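Local coordinates for protein cellulase (Uncultured bacterium, PDB 6XSO) that hydrolyses plant cell-wall polysaccharides as a broad-specificity family 5 (GH5_4) endoglucanase, probably cutting internal beta-1,4 linkages of cellulose and xylan, at residues T49-H54 with N96-K101; C117-H122 with R155-A160; D288-L293 with V304-W309. All blocks are in the same frame, centred on the assembly; numbering follows the deposited sequence.

Contact 1. Residues T49-H54 with N96-K101; sequences TTTVQH and NEAWMK
His54 and Trp99 lie almost flat on each other, an offset stack between the imidazole and the six-membered ring of the indole, with their planes only 10° apart and these two ring centroids separated by 3.7 Å. The stack joins the starts of two N-capped helices of the TIM barrel: the short helix 51-55, in the loop after the first barrel strand, and helix 97-111, which follows the second. Trp99 CH2 projects over the middle of the imidazole. The stacked histidine is also gripped at both nitrogens by two acceptors, ND1 by Glu88 OE2 and NE2 by Leu39 O; this fixes the rotation of the ring and is consistent with an imidazole protonated at both nitrogens. With chi1 at -179°, the indole of Trp99 swings away from its own backbone N and out to the other helix. Thr51 closes the remainder of the contact: its CB sits 4.0 Å from Trp99 CE3, its carbonyl O lies near the indole plane at the ring edge, and its CG2 methyl comes 3.6 Å from Ala98 O. Each helix start is secured by a side-chain cap. Thr50 OG1 accepts from Gln53 N at 3.1 Å, and Asn96 OD1 accepts from Trp99 N at 2.8 Å, with the donor tilted 32° out of the amide carbonyl plane.

Contact 2. Residues C117-H122 with R155-A160; sequences CIINVH and RQIAEA
Ile157 reaches from helix 140-161 to Ile119, at the end of strand 116-119, and to Val121 just beyond it, using a different branch for each. Its CG2 methyl meets Ile119 CD1 at 3.7 Å, whereas its CD1 approaches Val121 CG2 more loosely, at 4.2 Å. In Ile157 a chi1 of -61°, combined with an extended chi2, sets CG2 toward Ile119 and CD1 toward Val121. Ile119 answers with CG1 placed between its own backbone N and carbonyl carbon (chi1 54°), a less common setting for isoleucine, and the extended CG1-CD1 arm then slides past Ile157 in the opposite sense. The closest CA pair, Ile119 and Ile157, is 9.2 Å apart, a gap bridged by these aliphatic groups. They belong to the layer between strand and helix of a beta/alpha barrel, here the third strand, 116-119, and the helix that follows it; Val107 of helix 97-111 and Phe170 of strand 168-171 also touch Ile119. Asn120 projects the other way, toward the barrel interior, where its ND2 donates to His122 ND1 at 3.0 Å in a nearly straight bond (174°) lying close to both the ring and the amide planes. The chemistry therefore divides by face: between the two segments the touch is purely methyl to methyl, while on the inner side one directional bond from Asn120, itself held by Val83 N and Glu171 OE2, helps to set the rotation of the His122 ring.

Contact 3. Residues D288-L293 with V304-W309; sequences DLMNGL and VIIGEW
The beta-alpha-beta unit formed by strand 264-270, helix 279-298 and strand 304-309 is packed together here at its second half, where Met290 and Leu293 of the helix meet Val304 and Ile306 of the returning strand. The axes of 288-293 and 304-307 approach to 10.9 Å and run at 138° to each other, so the chain reverses direction between helix and strand. Ile306 is the shared partner. Its CD1 receives Met290 CE at 3.7 Å and Leu293 CD1 at 4.1 Å, and both helix side chains cross it at about a right angle. Met290 gets there by bending at chi2 (-63°), which turns its thioether toward Ile306 from a CB that starts off to one flank; SD stays 4.1 Å from Ile306 CD1. Leu293 uses the same CD1 methyl for a second neighbour, Val304 CG1, also at 4.1 Å. Val304 and Ile306 are two residues apart and share the helix-facing side of the strand, while Ile305 between them turns to the opposite side. All four touching residues are buried and the contact is wholly apolar; Phe335 and Ala339 of helix 325-341 extend the same layer, against Ile306 and Met290 respectively. Aliphatic side chains held in this way form the layer between the parallel strands and surrounding helices of the (beta/alpha)8, or TIM, barrel.

Contacts 1 and 2 adjoin, their centres 15 Å apart: Met100 CG of helix 97-111 meets Ala160 CB of helix 140-161 at 3.8 Å. Contact 3 lies across the barrel, its centre 34 Å from that of contact 1 and 23 Å from that of contact 2. Yet contacts 2 and 3 share the closed sheet, and they meet at the C-terminal mouth of the barrel, where family 5 enzymes have their active site: His122 CE1 sits 3.5 Å from Glu308 OE2. Glu308 lies near the C-terminal end of the seventh strand, a position consistent with that of the nucleophile in family 5 enzymes. A bound sodium ion lies about 8 Å from the side chain of Trp99.

Contact 1. Residues T49-H54 with N96-K101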
loop_
_atom_site.group_PDB
_atom_site.type_symbol
_atom_site.label_atom_id
_atom_site.label_comp_id
_atom_site.label_asym_id
_atom_site.label_seq_id
_atom_site.Cartn_x
_atom_site.Cartn_y
_atom_site.Cartn_z
ATOM N N THR A 49 -0.725 -4.392 25.567
ATOM C CA THR A 49 -1.929 -4.838 26.251
ATOM C C THR A 49 -3.180 -4.053 25.868
ATOM O O THR A 49 -4.275 -4.434 26.303
ATOM C CB THR A 49 -1.757 -4.765 27.779
ATOM O OG1 THR A 49 -1.439 -3.422 28.174
ATOM C CG2 THR A 49 -0.670 -5.717 28.250
ATOM N N THR A 50 -3.051 -2.962 25.106
ATOM C CA THR A 50 -4.202 -2.230 24.592
ATOM C C THR A 50 -3.965 -1.871 23.130
ATOM O O THR A 50 -2.819 -1.781 22.668
ATOM C CB THR A 50 -4.447 -0.906 25.327
ATOM O OG1 THR A 50 -3.444 0.045 24.945
ATOM C CG2 THR A 50 -4.408 -1.103 26.835
ATOM N N THR A 51 -5.058 -1.639 22.395
ATOM C CA THR A 51 -4.888 -1.211 21.010
ATOM C C THR A 51 -4.255 0.173 20.937
ATOM O O THR A 51 -3.566 0.495 19.963
ATOM C CB THR A 51 -6.204 -1.206 20.231
ATOM O OG1 THR A 51 -7.072 -0.178 20.722
ATOM C CG2 THR A 51 -6.911 -2.511 20.315
ATOM N N VAL A 52 -4.483 1.009 21.947
ATOM C CA VAL A 52 -3.971 2.376 21.915
ATOM C C VAL A 52 -2.453 2.375 21.918
ATOM O O VAL A 52 -1.816 3.191 21.245
ATOM C CB VAL A 52 -4.549 3.165 23.104
ATOM C CG1 VAL A 52 -3.894 4.525 23.240
ATOM C CG2 VAL A 52 -6.059 3.302 22.947
ATOM N N GLN A 53 -1.854 1.484 22.712
ATOM C CA GLN A 53 -0.399 1.420 22.782
ATOM C C GLN A 53 0.198 1.178 21.404
ATOM O O GLN A 53 1.196 1.798 21.035
ATOM C CB GLN A 53 0.024 0.302 23.727
ATOM C CG GLN A 53 -0.237 0.588 25.186
ATOM C CD GLN A 53 -0.069 -0.635 26.042
ATOM O OE1 GLN A 53 0.199 -1.725 25.541
ATOM N NE2 GLN A 53 -0.234 -0.468 27.341
ATOM N N HIS A 54 -0.414 0.289 20.631
ATOM C CA HIS A 54 0.048 -0.009 19.281
ATOM C C HIS A 54 -0.172 1.183 18.366
ATOM O O HIS A 54 0.764 1.650 17.704
ATOM C CB HIS A 54 -0.721 -1.254 18.838
ATOM C CG HIS A 54 -0.486 -1.693 17.428
ATOM N ND1 HIS A 54 -0.748 -2.985 17.033
ATOM C CD2 HIS A 54 -0.066 -1.038 16.318
ATOM C CE1 HIS A 54 -0.482 -3.113 15.746
ATOM N NE2 HIS A 54 -0.078 -1.946 15.288
ATOM N N ASN A 96 -5.855 -11.199 17.785
ATOM C CA ASN A 96 -6.780 -11.050 18.900
ATOM C C ASN A 96 -7.990 -10.215 18.479
ATOM O O ASN A 96 -7.914 -9.378 17.579
ATOM C CB ASN A 96 -6.101 -10.452 20.130
ATOM C CG ASN A 96 -5.560 -9.084 19.893
ATOM O OD1 ASN A 96 -6.295 -8.087 19.920
ATOM N ND2 ASN A 96 -4.253 -9.005 19.683
ATOM N N GLU A 97 -9.126 -10.469 19.139
ATOM C CA GLU A 97 -10.382 -9.850 18.710
ATOM C C GLU A 97 -10.349 -8.336 18.874
ATOM O O GLU A 97 -10.897 -7.600 18.040
ATOM C CB GLU A 97 -11.555 -10.456 19.484
ATOM C CG GLU A 97 -11.849 -11.895 19.107
ATOM C CD GLU A 97 -12.996 -12.486 19.905
ATOM O OE1 GLU A 97 -13.645 -11.734 20.668
ATOM O OE2 GLU A 97 -13.247 -13.703 19.767
ATOM N N ALA A 98 -9.690 -7.843 19.924
ATOM C CA ALA A 98 -9.674 -6.398 20.158
ATOM C C ALA A 98 -8.957 -5.668 19.029
ATOM O O ALA A 98 -9.368 -4.570 18.624
ATOM C CB ALA A 98 -9.006 -6.088 21.500
ATOM N N TRP A 99 -7.875 -6.256 18.513
ATOM C CA TRP A 99 -7.138 -5.594 17.448
ATOM C C TRP A 99 -7.941 -5.589 16.154
ATOM O O TRP A 99 -8.034 -4.558 15.471
ATOM C CB TRP A 99 -5.771 -6.258 17.225
ATOM C CG TRP A 99 -5.014 -5.533 16.133
ATOM C CD1 TRP A 99 -4.689 -6.001 14.890
ATOM C CD2 TRP A 99 -4.565 -4.169 16.176
ATOM N NE1 TRP A 99 -4.041 -5.021 14.167
ATOM C CE2 TRP A 99 -3.955 -3.886 14.932
ATOM C CE3 TRP A 99 -4.598 -3.170 17.155
ATOM C CZ2 TRP A 99 -3.392 -2.642 14.638
ATOM C CZ3 TRP A 99 -4.034 -1.930 16.860
ATOM C CH2 TRP A 99 -3.442 -1.681 15.612
ATOM N N MET A 100 -8.561 -6.721 15.816
ATOM C CA MET A 100 -9.350 -6.772 14.593
ATOM C C MET A 100 -10.514 -5.793 14.671
ATOM O O MET A 100 -10.847 -5.139 13.682
ATOM C CB MET A 100 -9.844 -8.202 14.349
ATOM C CG MET A 100 -10.388 -8.403 12.913
ATOM S SD MET A 100 -9.162 -8.316 11.575
ATOM C CE MET A 100 -8.471 -9.969 11.697
ATOM N N LYS A 101 -11.143 -5.693 15.843
ATOM C CA LYS A 101 -12.208 -4.715 16.051
ATOM C C LYS A 101 -11.718 -3.296 15.814
ATOM O O LYS A 101 -12.441 -2.472 15.235
ATOM C CB LYS A 101 -12.720 -4.873 17.473
ATOM C CG LYS A 101 -13.855 -3.952 17.863
ATOM C CD LYS A 101 -14.451 -4.365 19.217
ATOM C CE LYS A 101 -15.554 -3.417 19.671
ATOM N NZ LYS A 101 -16.129 -3.860 20.979
#

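Contact 2. Residues C117-H122 with R155-A160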
loop_
_atom_site.group_PDB
_atom_site.type_symbol
_atom_site.label_atom_id
_atom_site.label_comp_id
_atom_site.label_asym_id
_atom_site.label_seq_id
_atom_site.Cartn_x
_atom_site.Cartn_y
_atom_site.Cartn_z
ATOM N N CYS A 117 -11.015 2.201 0.724
ATOM C CA CYS A 117 -10.105 1.883 1.815
ATOM C C CYS A 117 -9.290 0.650 1.445
ATOM O O CYS A 117 -9.858 -0.386 1.096
ATOM C CB CYS A 117 -10.871 1.604 3.112
ATOM S SG CYS A 117 -9.778 1.442 4.546
ATOM N N ILE A 118 -7.964 0.766 1.493
ATOM C CA ILE A 118 -7.065 -0.378 1.323
ATOM C C ILE A 118 -6.506 -0.746 2.694
ATOM O O ILE A 118 -5.945 0.110 3.384
ATOM C CB ILE A 118 -5.914 -0.025 0.365
ATOM C CG1 ILE A 118 -6.400 0.298 -1.048
ATOM C CG2 ILE A 118 -4.887 -1.175 0.326
ATOM C CD1 ILE A 118 -5.293 0.967 -1.920
ATOM N N ILE A 119 -6.608 -2.029 3.072
ATOM C CA ILE A 119 -5.913 -2.542 4.251
ATOM C C ILE A 119 -4.880 -3.563 3.786
ATOM O O ILE A 119 -5.100 -4.278 2.802
ATOM C CB ILE A 119 -6.818 -3.166 5.323
ATOM C CG1 ILE A 119 -7.699 -4.250 4.721
ATOM C CG2 ILE A 119 -7.649 -2.063 6.005
ATOM C CD1 ILE A 119 -8.498 -5.021 5.790
ATOM N N ASN A 120 -3.747 -3.623 4.480
ATOM C CA ASN A 120 -2.653 -4.483 4.025
ATOM C C ASN A 120 -2.018 -5.240 5.200
ATOM O O ASN A 120 -2.531 -5.263 6.322
ATOM C CB ASN A 120 -1.587 -3.693 3.233
ATOM C CG ASN A 120 -0.673 -2.864 4.134
ATOM O OD1 ASN A 120 -0.930 -2.706 5.324
ATOM N ND2 ASN A 120 0.400 -2.335 3.562
ATOM N N VAL A 121 -0.879 -5.859 4.903
ATOM C CA VAL A 121 0.035 -6.480 5.860
ATOM C C VAL A 121 1.349 -5.718 5.670
ATOM O O VAL A 121 1.971 -5.810 4.600
ATOM C CB VAL A 121 0.177 -7.982 5.581
ATOM C CG1 VAL A 121 1.333 -8.598 6.359
ATOM C CG2 VAL A 121 -1.133 -8.721 5.914
ATOM N N HIS A 122 1.750 -4.919 6.678
ATOM C CA HIS A 122 2.709 -3.837 6.456
ATOM C C HIS A 122 4.057 -4.202 7.015
ATOM O O HIS A 122 4.896 -4.782 6.306
ATOM C CB HIS A 122 2.111 -2.512 6.955
ATOM C CG HIS A 122 2.773 -1.309 6.376
ATOM N ND1 HIS A 122 2.454 -0.826 5.126
ATOM C CD2 HIS A 122 3.779 -0.525 6.833
ATOM C CE1 HIS A 122 3.192 0.231 4.855
ATOM N NE2 HIS A 122 3.988 0.456 5.884
ATOM N N ARG A 155 -6.913 -15.429 5.778
ATOM C CA ARG A 155 -8.261 -15.949 5.981
ATOM C C ARG A 155 -8.972 -15.163 7.078
ATOM O O ARG A 155 -10.162 -14.851 6.961
ATOM C CB ARG A 155 -8.239 -17.441 6.310
ATOM C CG ARG A 155 -7.923 -18.325 5.107
ATOM C CD ARG A 155 -8.263 -19.811 5.325
ATOM N NE ARG A 155 -7.700 -20.358 6.559
ATOM C CZ ARG A 155 -6.468 -20.846 6.660
ATOM N NH1 ARG A 155 -5.675 -20.871 5.602
ATOM N NH2 ARG A 155 -6.035 -21.320 7.824
ATOM N N GLN A 156 -8.256 -14.830 8.152
ATOM C CA GLN A 156 -8.881 -14.105 9.257
ATOM C C GLN A 156 -9.288 -12.701 8.837
ATOM O O GLN A 156 -10.395 -12.244 9.152
ATOM C CB GLN A 156 -7.911 -14.005 10.434
ATOM C CG GLN A 156 -7.611 -15.302 11.148
ATOM C CD GLN A 156 -6.506 -15.120 12.165
ATOM O OE1 GLN A 156 -6.732 -14.566 13.242
ATOM N NE2 GLN A 156 -5.295 -15.580 11.823
ATOM N N ILE A 157 -8.387 -11.984 8.165
ATOM C CA ILE A 157 -8.727 -10.638 7.708
ATOM C C ILE A 157 -9.894 -10.712 6.736
ATOM O O ILE A 157 -10.848 -9.934 6.819
ATOM C CB ILE A 157 -7.509 -9.945 7.066
ATOM C CG1 ILE A 157 -6.358 -9.792 8.067
ATOM C CG2 ILE A 157 -7.915 -8.561 6.545
ATOM C CD1 ILE A 157 -5.018 -9.480 7.435
ATOM N N ALA A 158 -9.806 -11.621 5.761
ATOM C CA ALA A 158 -10.865 -11.756 4.766
ATOM C C ALA A 158 -12.213 -12.063 5.409
ATOM O O ALA A 158 -13.240 -11.479 5.023
ATOM C CB ALA A 158 -10.472 -12.824 3.746
ATOM N N GLU A 159 -12.238 -12.963 6.394
ATOM C CA GLU A 159 -13.494 -13.258 7.080
ATOM C C GLU A 159 -14.045 -12.026 7.778
ATOM O O GLU A 159 -15.256 -11.772 7.743
ATOM C CB GLU A 159 -13.274 -14.374 8.102
ATOM C CG GLU A 159 -13.044 -15.733 7.513
ATOM C CD GLU A 159 -14.289 -16.325 6.867
ATOM O OE1 GLU A 159 -15.366 -15.720 7.010
ATOM O OE2 GLU A 159 -14.163 -17.387 6.219
ATOM N N ALA A 160 -13.181 -11.259 8.447
ATOM C CA ALA A 160 -13.662 -10.109 9.204
ATOM C C ALA A 160 -14.323 -9.086 8.288
ATOM O O ALA A 160 -15.338 -8.473 8.651
ATOM C CB ALA A 160 -12.507 -9.476 9.980
#

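Contact 3. Residues D288-L293 with V304-W309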
loop_
_atom_site.group_PDB
_atom_site.type_symbol
_atom_site.label_atom_id
_atom_site.label_comp_id
_atom_site.label_asym_id
_atom_site.label_seq_id
_atom_site.Cartn_x
_atom_site.Cartn_y
_atom_site.Cartn_z
ATOM N N ASP A 288 9.422 8.137 -17.402
ATOM C CA ASP A 288 10.096 6.840 -17.460
ATOM C C ASP A 288 9.489 5.871 -16.456
ATOM O O ASP A 288 9.257 4.700 -16.782
ATOM C CB ASP A 288 11.588 7.032 -17.185
ATOM C CG ASP A 288 12.327 5.710 -17.009
ATOM O OD1 ASP A 288 12.494 5.005 -18.022
ATOM O OD2 ASP A 288 12.735 5.379 -15.868
ATOM N N LEU A 289 9.232 6.343 -15.235
ATOM C CA LEU A 289 8.560 5.524 -14.233
ATOM C C LEU A 289 7.223 5.018 -14.757
ATOM O O LEU A 289 6.928 3.816 -14.700
ATOM C CB LEU A 289 8.356 6.343 -12.953
ATOM C CG LEU A 289 7.319 5.848 -11.939
ATOM C CD1 LEU A 289 7.793 4.563 -11.291
ATOM C CD2 LEU A 289 7.034 6.866 -10.853
ATOM N N MET A 290 6.399 5.923 -15.277
ATOM C CA MET A 290 5.082 5.518 -15.738
ATOM C C MET A 290 5.185 4.579 -16.932
ATOM O O MET A 290 4.374 3.651 -17.058
ATOM C CB MET A 290 4.250 6.751 -16.095
ATOM C CG MET A 290 4.022 7.721 -14.943
ATOM S SD MET A 290 3.086 6.999 -13.590
ATOM C CE MET A 290 3.264 8.261 -12.317
ATOM N N ASN A 291 6.178 4.795 -17.809
ATOM C CA ASN A 291 6.337 3.941 -18.985
ATOM C C ASN A 291 6.561 2.484 -18.584
ATOM O O ASN A 291 6.000 1.572 -19.201
ATOM C CB ASN A 291 7.491 4.439 -19.871
ATOM C CG ASN A 291 7.115 5.644 -20.753
ATOM O OD1 ASN A 291 5.938 5.950 -20.977
ATOM N ND2 ASN A 291 8.140 6.327 -21.263
ATOM N N GLY A 292 7.377 2.244 -17.553
ATOM C CA GLY A 292 7.618 0.875 -17.119
ATOM C C GLY A 292 6.370 0.221 -16.567
ATOM O O GLY A 292 6.091 -0.948 -16.850
ATOM N N LEU A 293 5.603 0.973 -15.784
ATOM C CA LEU A 293 4.344 0.458 -15.259
ATOM C C LEU A 293 3.372 0.164 -16.390
ATOM O O LEU A 293 2.632 -0.830 -16.337
ATOM C CB LEU A 293 3.744 1.441 -14.257
ATOM C CG LEU A 293 4.662 1.798 -13.076
ATOM C CD1 LEU A 293 4.014 2.811 -12.151
ATOM C CD2 LEU A 293 5.065 0.542 -12.289
ATOM N N VAL A 304 -2.611 -0.424 -12.051
ATOM C CA VAL A 304 -1.532 -0.189 -11.103
ATOM C C VAL A 304 -1.923 0.883 -10.103
ATOM O O VAL A 304 -2.539 1.905 -10.449
ATOM C CB VAL A 304 -0.227 0.180 -11.832
ATOM C CG1 VAL A 304 0.884 0.573 -10.852
ATOM C CG2 VAL A 304 0.211 -0.968 -12.714
ATOM N N ILE A 305 -1.526 0.654 -8.858
ATOM C CA ILE A 305 -1.646 1.614 -7.771
ATOM C C ILE A 305 -0.244 1.980 -7.314
ATOM O O ILE A 305 0.558 1.095 -6.985
ATOM C CB ILE A 305 -2.457 1.036 -6.591
ATOM C CG1 ILE A 305 -3.882 0.699 -7.025
ATOM C CG2 ILE A 305 -2.374 1.981 -5.370
ATOM C CD1 ILE A 305 -4.630 -0.212 -6.029
ATOM N N ILE A 306 0.055 3.277 -7.283
ATOM C CA ILE A 306 1.268 3.786 -6.627
ATOM C C ILE A 306 0.822 4.074 -5.193
ATOM O O ILE A 306 0.251 5.130 -4.869
ATOM C CB ILE A 306 1.859 4.989 -7.363
ATOM C CG1 ILE A 306 2.249 4.584 -8.790
ATOM C CG2 ILE A 306 3.047 5.547 -6.592
ATOM C CD1 ILE A 306 2.703 5.787 -9.641
ATOM N N GLY A 307 1.000 3.070 -4.327
ATOM C CA GLY A 307 0.364 3.086 -3.023
ATOM C C GLY A 307 1.067 3.913 -1.987
ATOM O O GLY A 307 0.518 4.102 -0.899
ATOM N N GLU A 308 2.285 4.359 -2.282
ATOM C CA GLU A 308 2.952 5.375 -1.491
ATOM C C GLU A 308 3.764 6.223 -2.444
ATOM O O GLU A 308 4.438 5.687 -3.326
ATOM C CB GLU A 308 3.964 4.805 -0.485
ATOM C CG GLU A 308 3.385 3.844 0.532
ATOM C CD GLU A 308 4.415 3.287 1.485
ATOM O OE1 GLU A 308 5.558 3.815 1.540
ATOM O OE2 GLU A 308 4.054 2.335 2.221
ATOM N N TRP A 309 3.698 7.545 -2.266
ATOM C CA TRP A 309 4.641 8.422 -2.942
ATOM C C TRP A 309 4.857 9.694 -2.140
ATOM O O TRP A 309 4.054 10.069 -1.280
ATOM C CB TRP A 309 4.193 8.783 -4.359
ATOM C CG TRP A 309 2.956 9.683 -4.400
ATOM C CD1 TRP A 309 1.674 9.319 -4.082
ATOM C CD2 TRP A 309 2.894 11.064 -4.787
ATOM N NE1 TRP A 309 0.820 10.391 -4.242
ATOM C CE2 TRP A 309 1.543 11.466 -4.675
ATOM C CE3 TRP A 309 3.844 11.997 -5.208
ATOM C CZ2 TRP A 309 1.121 12.751 -4.980
ATOM C CZ3 TRP A 309 3.416 13.280 -5.527
ATOM C CH2 TRP A 309 2.070 13.638 -5.407
#